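PDB 2IPI: aclacinomycin oxidoreductase (AknOx) from Streptomyces galilaeus, which oxidises the terminal sugar of aclacinomycins in two successive steps, using bicovalently attached FAD and molecular oxygen, to give aclacinomycin A and then aclacinomycin Y. Local coordinates for residues A[270-275]-A[291-296]; A[370-375]-A[420-425]. All coordinates share one frame; numbering follows the deposited sequence.

Contact 1 of 2, residues A[270-275]-A[291-296]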
loop_
_atom_site.group_PDB
_atom_site.type_symbol
_atom_site.label_atom_id
_atom_site.label_comp_id
_atom_site.label_asym_id
_atom_site.label_seq_id
_atom_site.Cartn_x
_atom_site.Cartn_y
_atom_site.Cartn_z
ATOM N N ASP A 270 -3.340 -15.320 -19.708
ATOM C CA ASP A 270 -2.197 -16.231 -19.747
ATOM C C ASP A 270 -0.985 -15.556 -20.372
ATOM O O ASP A 270 0.141 -15.764 -19.902
ATOM C CB ASP A 270 -2.580 -17.509 -20.493
ATOM C CG ASP A 270 -3.626 -18.311 -19.722
ATOM O OD1 ASP A 270 -3.808 -18.038 -18.519
ATOM O OD2 ASP A 270 -4.263 -19.202 -20.334
ATOM N N ASN A 271 -1.260 -14.759 -21.410
ATOM C CA ASN A 271 -0.202 -13.971 -22.038
ATOM C C ASN A 271 0.414 -12.976 -21.047
ATOM O O ASN A 271 1.644 -12.943 -20.918
ATOM C CB ASN A 271 -0.746 -13.244 -23.271
ATOM C CG ASN A 271 -0.900 -14.133 -24.486
ATOM O OD1 ASN A 271 -0.649 -15.337 -24.487
ATOM N ND2 ASN A 271 -1.321 -13.523 -25.596
ATOM N N HIS A 272 -0.395 -12.179 -20.363
ATOM C CA HIS A 272 0.109 -11.217 -19.372
ATOM C C HIS A 272 1.029 -11.885 -18.352
ATOM O O HIS A 272 2.152 -11.412 -18.128
ATOM C CB HIS A 272 -1.059 -10.515 -18.690
ATOM C CG HIS A 272 -0.829 -9.750 -17.434
ATOM N ND1 HIS A 272 -0.812 -8.373 -17.428
ATOM C CD2 HIS A 272 -0.617 -10.098 -16.138
ATOM C CE1 HIS A 272 -0.604 -7.905 -16.205
ATOM N NE2 HIS A 272 -0.475 -8.941 -15.401
ATOM N N GLY A 273 0.533 -12.953 -17.735
ATOM C CA GLY A 273 1.236 -13.709 -16.729
ATOM C C GLY A 273 2.485 -14.407 -17.200
ATOM O O GLY A 273 3.482 -14.463 -16.467
ATOM N N ALA A 274 2.526 -14.973 -18.415
ATOM C CA ALA A 274 3.789 -15.565 -18.856
ATOM C C ALA A 274 4.882 -14.499 -19.014
ATOM O O ALA A 274 6.042 -14.820 -18.762
ATOM C CB ALA A 274 3.637 -16.326 -20.167
ATOM N N TRP A 275 4.540 -13.280 -19.428
ATOM C CA TRP A 275 5.501 -12.205 -19.686
ATOM C C TRP A 275 6.120 -11.730 -18.375
ATOM O O TRP A 275 7.336 -11.557 -18.247
ATOM C CB TRP A 275 4.820 -11.038 -20.401
ATOM C CG TRP A 275 5.675 -9.876 -20.798
ATOM C CD1 TRP A 275 6.243 -9.666 -22.035
ATOM C CD2 TRP A 275 6.072 -8.756 -19.989
ATOM N NE1 TRP A 275 6.961 -8.498 -22.040
ATOM C CE2 TRP A 275 6.878 -7.913 -20.801
ATOM C CE3 TRP A 275 5.839 -8.362 -18.666
ATOM C CZ2 TRP A 275 7.437 -6.729 -20.327
ATOM C CZ3 TRP A 275 6.393 -7.188 -18.202
ATOM C CH2 TRP A 275 7.185 -6.375 -19.020
ATOM N N SER A 291 2.755 -1.250 -14.942
ATOM C CA SER A 291 1.400 -1.341 -15.466
ATOM C C SER A 291 0.440 -1.867 -14.396
ATOM O O SER A 291 0.828 -2.654 -13.544
ATOM C CB SER A 291 1.280 -2.221 -16.705
ATOM O OG SER A 291 1.360 -3.596 -16.407
ATOM N N VAL A 292 -0.791 -1.406 -14.530
ATOM C CA VAL A 292 -1.954 -1.861 -13.794
ATOM C C VAL A 292 -2.999 -2.386 -14.782
ATOM O O VAL A 292 -3.376 -1.660 -15.699
ATOM C CB VAL A 292 -2.567 -0.742 -12.946
ATOM C CG1 VAL A 292 -3.774 -1.257 -12.173
ATOM C CG2 VAL A 292 -1.516 -0.174 -12.006
ATOM N N PHE A 293 -3.416 -3.632 -14.606
ATOM C CA PHE A 293 -4.437 -4.165 -15.534
ATOM C C PHE A 293 -5.756 -4.137 -14.778
ATOM O O PHE A 293 -5.942 -4.915 -13.854
ATOM C CB PHE A 293 -4.075 -5.541 -16.061
ATOM C CG PHE A 293 -4.680 -5.899 -17.424
ATOM C CD1 PHE A 293 -4.194 -6.978 -18.132
ATOM C CD2 PHE A 293 -5.704 -5.143 -17.963
ATOM C CE1 PHE A 293 -4.719 -7.304 -19.381
ATOM C CE2 PHE A 293 -6.251 -5.453 -19.193
ATOM C CZ PHE A 293 -5.755 -6.543 -19.885
ATOM N N TYR A 294 -6.644 -3.217 -15.155
ATOM C CA TYR A 294 -7.910 -3.111 -14.451
ATOM C C TYR A 294 -8.932 -4.047 -15.118
ATOM O O TYR A 294 -9.455 -3.697 -16.168
ATOM C CB TYR A 294 -8.474 -1.694 -14.418
ATOM C CG TYR A 294 -7.589 -0.660 -13.770
ATOM C CD1 TYR A 294 -6.924 0.284 -14.549
ATOM C CD2 TYR A 294 -7.415 -0.632 -12.391
ATOM C CE1 TYR A 294 -6.110 1.237 -13.963
ATOM C CE2 TYR A 294 -6.600 0.317 -11.797
ATOM C CZ TYR A 294 -5.955 1.244 -12.594
ATOM O OH TYR A 294 -5.153 2.183 -12.003
ATOM N N LEU A 295 -9.129 -5.175 -14.447
ATOM C CA LEU A 295 -10.103 -6.152 -14.922
ATOM C C LEU A 295 -11.490 -5.838 -14.360
ATOM O O LEU A 295 -11.923 -6.463 -13.394
ATOM C CB LEU A 295 -9.651 -7.574 -14.573
ATOM C CG LEU A 295 -8.212 -7.871 -15.024
ATOM C CD1 LEU A 295 -7.772 -9.256 -14.601
ATOM C CD2 LEU A 295 -8.117 -7.700 -16.538
ATOM N N ASN A 296 -12.134 -4.867 -14.983
ATOM C CA ASN A 296 -13.464 -4.410 -14.659
ATOM C C ASN A 296 -14.549 -5.437 -14.989
ATOM O O ASN A 296 -14.349 -6.289 -15.853
ATOM C CB ASN A 296 -13.783 -3.126 -15.439
ATOM C CG ASN A 296 -12.856 -1.975 -15.118
ATOM O OD1 ASN A 296 -12.749 -1.527 -13.978
ATOM N ND2 ASN A 296 -12.182 -1.465 -16.136
#
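Between 270-275 and 291-296 the contact is carried by His272 and Phe293, a single aromatic pair that joins helix to strand. The ring contact is modest: His272 ND1 lies 3.7 Å from Phe293 CD1, and His272 CE1 follows at 4.2 Å from the same carbon. The imidazole comes to the edge of the phenyl group, close to its plane. The two form an oblique aromatic pair, planes at 43° and centroids 5.8 Å apart. In His272 the CG stands anti to the backbone N (chi1 165°), and in Phe293 likewise (chi1 -154°), an arrangement that carries each ring toward the opposing segment, where the side chains slide past each other in opposite directions. No hydrogen bond joins the two segments.

Packing within the strand adds a second element. Leu295, two residues on, lays CD2 over one face of the Phe293 ring, toward its rim, 3.8 Å above the plane.

Both touching residues are buried. His272 also meets the ring of His276 one turn later, while Phe293 meets Trp255 and touches Ile268 of the same helix, and Leu295 touches Ile269. Strand 290-296 runs antiparallel between 302-310 and 391-398 in the seven-stranded sheet. Its alternation sends Phe293 under the helix and Tyr294 to the aclacinomycin pocket, and Leu396 of strand 391-398 takes the neighbouring place beneath His272.

Contact 2 of 2, residues A[370-375]-A[420-425]. With AKY (methyl (2S,4R)-2-ethyl-2,5,7-trihydroxy-6,11-dioxo-4-{[2,3,6-trideoxy-4-O-{2,6-dideoxy-4-O-[(2S,6S)-6-methyl-5-oxotetrahydro-2h -pyran-2-yl]-alpha-D-lyxo-hexopyranosyl}-3-(dimethylamino)-D-ribo-hexopyranosyl]oxy}-1,2,3,4,6,11-hexahydrotetracene-1-c arboxylate), chain E.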
loop_
_atom_site.group_PDB
_atom_site.type_symbol
_atom_site.label_atom_id
_atom_site.label_comp_id
_atom_site.label_asym_id
_atom_site.label_seq_id
_atom_site.Cartn_x
_atom_site.Cartn_y
_atom_site.Cartn_z
ATOM N N LYS A 370 3.833 -17.177 -9.367
ATOM C CA LYS A 370 3.658 -17.709 -10.714
ATOM C C LYS A 370 2.282 -17.310 -11.241
ATOM O O LYS A 370 1.395 -16.982 -10.450
ATOM C CB LYS A 370 3.801 -19.228 -10.721
ATOM C CG LYS A 370 5.185 -19.756 -10.428
ATOM C CD LYS A 370 5.176 -21.109 -9.717
ATOM C CE LYS A 370 5.491 -22.303 -10.582
ATOM N NZ LYS A 370 6.787 -22.991 -10.309
ATOM N N PRO A 371 2.075 -17.319 -12.555
ATOM C CA PRO A 371 0.814 -16.810 -13.114
ATOM C C PRO A 371 -0.411 -17.559 -12.590
ATOM O O PRO A 371 -0.268 -18.635 -12.014
ATOM C CB PRO A 371 0.976 -17.102 -14.608
ATOM C CG PRO A 371 2.447 -17.160 -14.833
ATOM C CD PRO A 371 2.978 -17.828 -13.594
ATOM N N TRP A 372 -1.615 -17.021 -12.775
ATOM C CA TRP A 372 -2.843 -17.733 -12.446
ATOM C C TRP A 372 -2.888 -19.085 -13.163
ATOM O O TRP A 372 -2.161 -19.276 -14.147
ATOM C CB TRP A 372 -4.057 -16.927 -12.868
ATOM C CG TRP A 372 -4.276 -15.571 -12.297
ATOM C CD1 TRP A 372 -4.256 -14.374 -12.961
ATOM C CD2 TRP A 372 -4.560 -15.252 -10.932
ATOM N NE1 TRP A 372 -4.508 -13.343 -12.084
ATOM C CE2 TRP A 372 -4.697 -13.854 -10.836
ATOM C CE3 TRP A 372 -4.702 -16.047 -9.786
ATOM C CZ2 TRP A 372 -4.978 -13.211 -9.630
ATOM C CZ3 TRP A 372 -4.980 -15.400 -8.600
ATOM C CH2 TRP A 372 -5.115 -14.014 -8.528
ATOM N N THR A 373 -3.730 -20.012 -12.714
ATOM C CA THR A 373 -3.897 -21.270 -13.426
ATOM C C THR A 373 -4.926 -21.128 -14.546
ATOM O O THR A 373 -5.585 -20.093 -14.627
ATOM C CB THR A 373 -4.327 -22.401 -12.472
ATOM O OG1 THR A 373 -4.623 -23.565 -13.250
ATOM C CG2 THR A 373 -5.606 -22.110 -11.709
ATOM N N ALA A 374 -5.087 -22.178 -15.350
ATOM C CA ALA A 374 -6.195 -22.255 -16.297
ATOM C C ALA A 374 -7.529 -22.005 -15.595
ATOM O O ALA A 374 -8.377 -21.250 -16.054
ATOM C CB ALA A 374 -6.239 -23.608 -17.004
ATOM N N ALA A 375 -7.705 -22.665 -14.455
ATOM C CA ALA A 375 -8.963 -22.612 -13.711
ATOM C C ALA A 375 -9.186 -21.254 -13.059
ATOM O O ALA A 375 -10.295 -20.722 -13.082
ATOM C CB ALA A 375 -8.982 -23.714 -12.665
ATOM N N ILE A 420 3.869 -10.454 -9.751
ATOM C CA ILE A 420 2.666 -9.656 -9.890
ATOM C C ILE A 420 1.925 -9.500 -8.571
ATOM O O ILE A 420 1.889 -10.433 -7.775
ATOM C CB ILE A 420 1.713 -10.290 -10.921
ATOM C CG1 ILE A 420 2.266 -10.349 -12.347
ATOM C CG2 ILE A 420 0.371 -9.573 -10.935
ATOM C CD1 ILE A 420 1.736 -11.510 -13.160
ATOM N N LYS A 421 1.331 -8.336 -8.328
ATOM C CA LYS A 421 0.492 -8.131 -7.150
ATOM C C LYS A 421 -0.966 -7.921 -7.563
ATOM O O LYS A 421 -1.218 -7.214 -8.542
ATOM C CB LYS A 421 0.978 -6.909 -6.388
ATOM C CG LYS A 421 1.281 -7.154 -4.914
ATOM C CD LYS A 421 0.995 -5.860 -4.166
ATOM C CE LYS A 421 2.322 -5.204 -3.793
ATOM N NZ LYS A 421 2.481 -4.936 -2.355
ATOM N N VAL A 422 -1.913 -8.476 -6.816
ATOM C CA VAL A 422 -3.320 -8.279 -7.198
ATOM C C VAL A 422 -4.111 -7.647 -6.064
ATOM O O VAL A 422 -3.851 -7.878 -4.887
ATOM C CB VAL A 422 -4.008 -9.573 -7.678
ATOM C CG1 VAL A 422 -3.004 -10.538 -8.302
ATOM C CG2 VAL A 422 -4.754 -10.285 -6.566
ATOM N N TRP A 423 -5.083 -6.811 -6.397
ATOM C CA TRP A 423 -5.965 -6.163 -5.432
ATOM C C TRP A 423 -7.410 -6.267 -5.901
ATOM O O TRP A 423 -7.734 -5.689 -6.942
ATOM C CB TRP A 423 -5.611 -4.688 -5.257
ATOM C CG TRP A 423 -6.345 -3.937 -4.180
ATOM C CD1 TRP A 423 -6.249 -4.173 -2.841
ATOM C CD2 TRP A 423 -7.267 -2.851 -4.336
ATOM N NE1 TRP A 423 -7.058 -3.296 -2.159
ATOM C CE2 TRP A 423 -7.695 -2.473 -3.053
ATOM C CE3 TRP A 423 -7.782 -2.153 -5.437
ATOM C CZ2 TRP A 423 -8.603 -1.441 -2.831
ATOM C CZ3 TRP A 423 -8.679 -1.128 -5.219
ATOM C CH2 TRP A 423 -9.092 -0.768 -3.925
ATOM N N MET A 424 -8.262 -6.976 -5.163
ATOM C CA MET A 424 -9.651 -7.091 -5.632
ATOM C C MET A 424 -10.607 -6.327 -4.726
ATOM O O MET A 424 -10.445 -6.308 -3.506
ATOM C CB MET A 424 -10.111 -8.540 -5.693
ATOM C CG MET A 424 -9.072 -9.493 -6.262
ATOM S SD MET A 424 -9.768 -11.160 -6.317
ATOM C CE MET A 424 -8.493 -11.985 -7.257
ATOM N N SER A 425 -11.604 -5.708 -5.361
ATOM C CA SER A 425 -12.532 -4.862 -4.644
ATOM C C SER A 425 -13.946 -4.860 -5.227
ATOM O O SER A 425 -14.154 -5.299 -6.353
ATOM C CB SER A 425 -12.024 -3.409 -4.644
ATOM O OG SER A 425 -12.132 -2.852 -5.949
HETATM O O15 AKY E . -2.015 -0.769 -4.713
HETATM C C42 AKY E . -2.978 -0.010 -4.928
HETATM C C40 AKY E . -2.946 0.812 -6.239
HETATM C C38 AKY E . -4.157 1.608 -6.510
HETATM C C39 AKY E . -4.351 -0.071 -4.142
HETATM C C41 AKY E . -5.099 -1.053 -3.616
HETATM O O14 AKY E . -5.169 1.066 -4.294
HETATM C C37 AKY E . -5.363 1.405 -5.661
HETATM O O13 AKY E . -6.226 2.499 -5.838
HETATM C C35 AKY E . -7.589 2.196 -5.892
HETATM C C34 AKY E . -8.166 2.305 -7.307
HETATM C C36 AKY E . -7.205 1.993 -8.318
HETATM O O11 AKY E . -8.834 3.643 -7.621
HETATM C C33 AKY E . -8.385 2.975 -4.860
HETATM O O12 AKY E . -7.922 2.880 -3.416
HETATM C C32 AKY E . -8.770 4.250 -5.283
HETATM C C31 AKY E . -9.592 4.194 -6.424
HETATM O O7 AKY E . -15.194 3.948 -9.701
HETATM C C7 AKY E . -16.069 5.065 -9.535
HETATM C C8 AKY E . -15.542 6.222 -10.291
HETATM C C9 AKY E . -15.914 6.111 -11.747
HETATM O O9 AKY E . -15.546 4.836 -12.148
HETATM C C13 AKY E . -15.248 7.210 -12.494
HETATM C C14 AKY E . -13.753 6.957 -12.294
HETATM C C20 AKY E . -17.401 4.624 -10.051
HETATM C C19 AKY E . -18.015 5.143 -11.194
HETATM C C10 AKY E . -17.373 6.340 -11.850
HETATM C C11 AKY E . -19.287 4.715 -11.573
HETATM C C18 AKY E . -19.974 3.773 -10.808
HETATM C C17 AKY E . -19.377 3.247 -9.655
HETATM C C6 AKY E . -18.101 3.675 -9.307
HETATM O O6 AKY E . -17.499 3.192 -8.199
HETATM C C12 AKY E . -21.285 3.395 -11.179
HETATM O O3 AKY E . -21.833 3.842 -12.209
HETATM C C15 AKY E . -21.999 2.491 -10.353
HETATM C C1 AKY E . -23.316 2.171 -10.679
HETATM C C2 AKY E . -24.084 1.327 -9.876
HETATM C C3 AKY E . -23.492 0.793 -8.731
HETATM C C16 AKY E . -21.402 1.962 -9.187
HETATM C C5 AKY E . -20.087 2.339 -8.835
HETATM O O5 AKY E . -19.496 1.968 -7.803
HETATM C C4 AKY E . -22.177 1.104 -8.393
HETATM O O4 AKY E . -21.673 0.559 -7.256
HETATM O O18 AKY E . -10.831 3.481 -6.275
HETATM C C45 AKY E . -14.483 3.651 -8.491
HETATM C C43 AKY E . -17.801 7.565 -11.047
HETATM O O16 AKY E . -17.984 7.505 -9.826
HETATM O O17 AKY E . -18.020 8.761 -11.666
HETATM C C44 AKY E . -19.383 9.131 -11.426
HETATM O O19 AKY E . -13.824 4.765 -7.942
HETATM C C47 AKY E . -12.481 2.357 -7.649
HETATM N N11 AKY E . -12.649 1.353 -6.584
HETATM C C52 AKY E . -11.987 0.098 -6.691
HETATM C C51 AKY E . -12.829 1.816 -5.249
HETATM C C46 AKY E . -13.490 2.528 -8.778
HETATM C C48 AKY E . -11.735 3.665 -7.381
HETATM C C49 AKY E . -12.718 4.766 -7.022
HETATM C C50 AKY E . -12.909 5.194 -5.563
#
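The seven-stranded antiparallel sheet of the substrate-binding half carries part of the aclacinomycin pocket on one face and is covered by helices on the other, and strand 420-428 serves both: Val422 and Met424 meet Trp372, whereas Trp423 and Ser425 belong to the pocket. Trp372 lies in the turn leading into helix 374-385, whose N-cap is Thr373; a weak capping bond runs from Ala375 N to Thr373 OG1. The indole reaches the strand with its six-membered ring. Its CZ2 is 3.6 Å from Val422 CG1, and its CH2 lies 4.1 Å from Met424 CE, both methyl groups approaching obliquely. Trp372 CG stands anti to the carbonyl carbon (chi1 -60°), which carries the benzo end across to the sheet. The extended chain of Met424 (chi2 -178°, chi3 171°) places CE beside the indole. Leu396 of the adjoining strand and Ile269 of helix 262-278 also touch Trp372.

On the ligand side, methyl C41 of the terminal sugar of AKY points at one face of Trp423, with C39 behind it, 4.0 Å above the plane; Ser425 CB covers the opposite face toward the rim, also 4.0 Å from the plane.

Overall arrangement
The two contacts share one face of one sheet, with centres 9 Å apart; helix 262-278 and the loop entering helix 374-385 cover adjoining parts of that face. They also touch directly: His272 CD2 lies 4.0 Å from Ile420 CD1, and Pro371 CG packs against the backbone of helix 262-278, 3.3 Å from Gly273 O. Leu396 of the intervening strand 391-398 is touched from both. The next residue on that strand is the catalytic Tyr397, whose side chain is about 7 Å from that of His272 and about 6 Å from that of Val422. The side chain of Tyr469, the other proton acceptor, is about 7 Å from that of Val422, and the bound FAD is about 13 Å from the side chain of Val422.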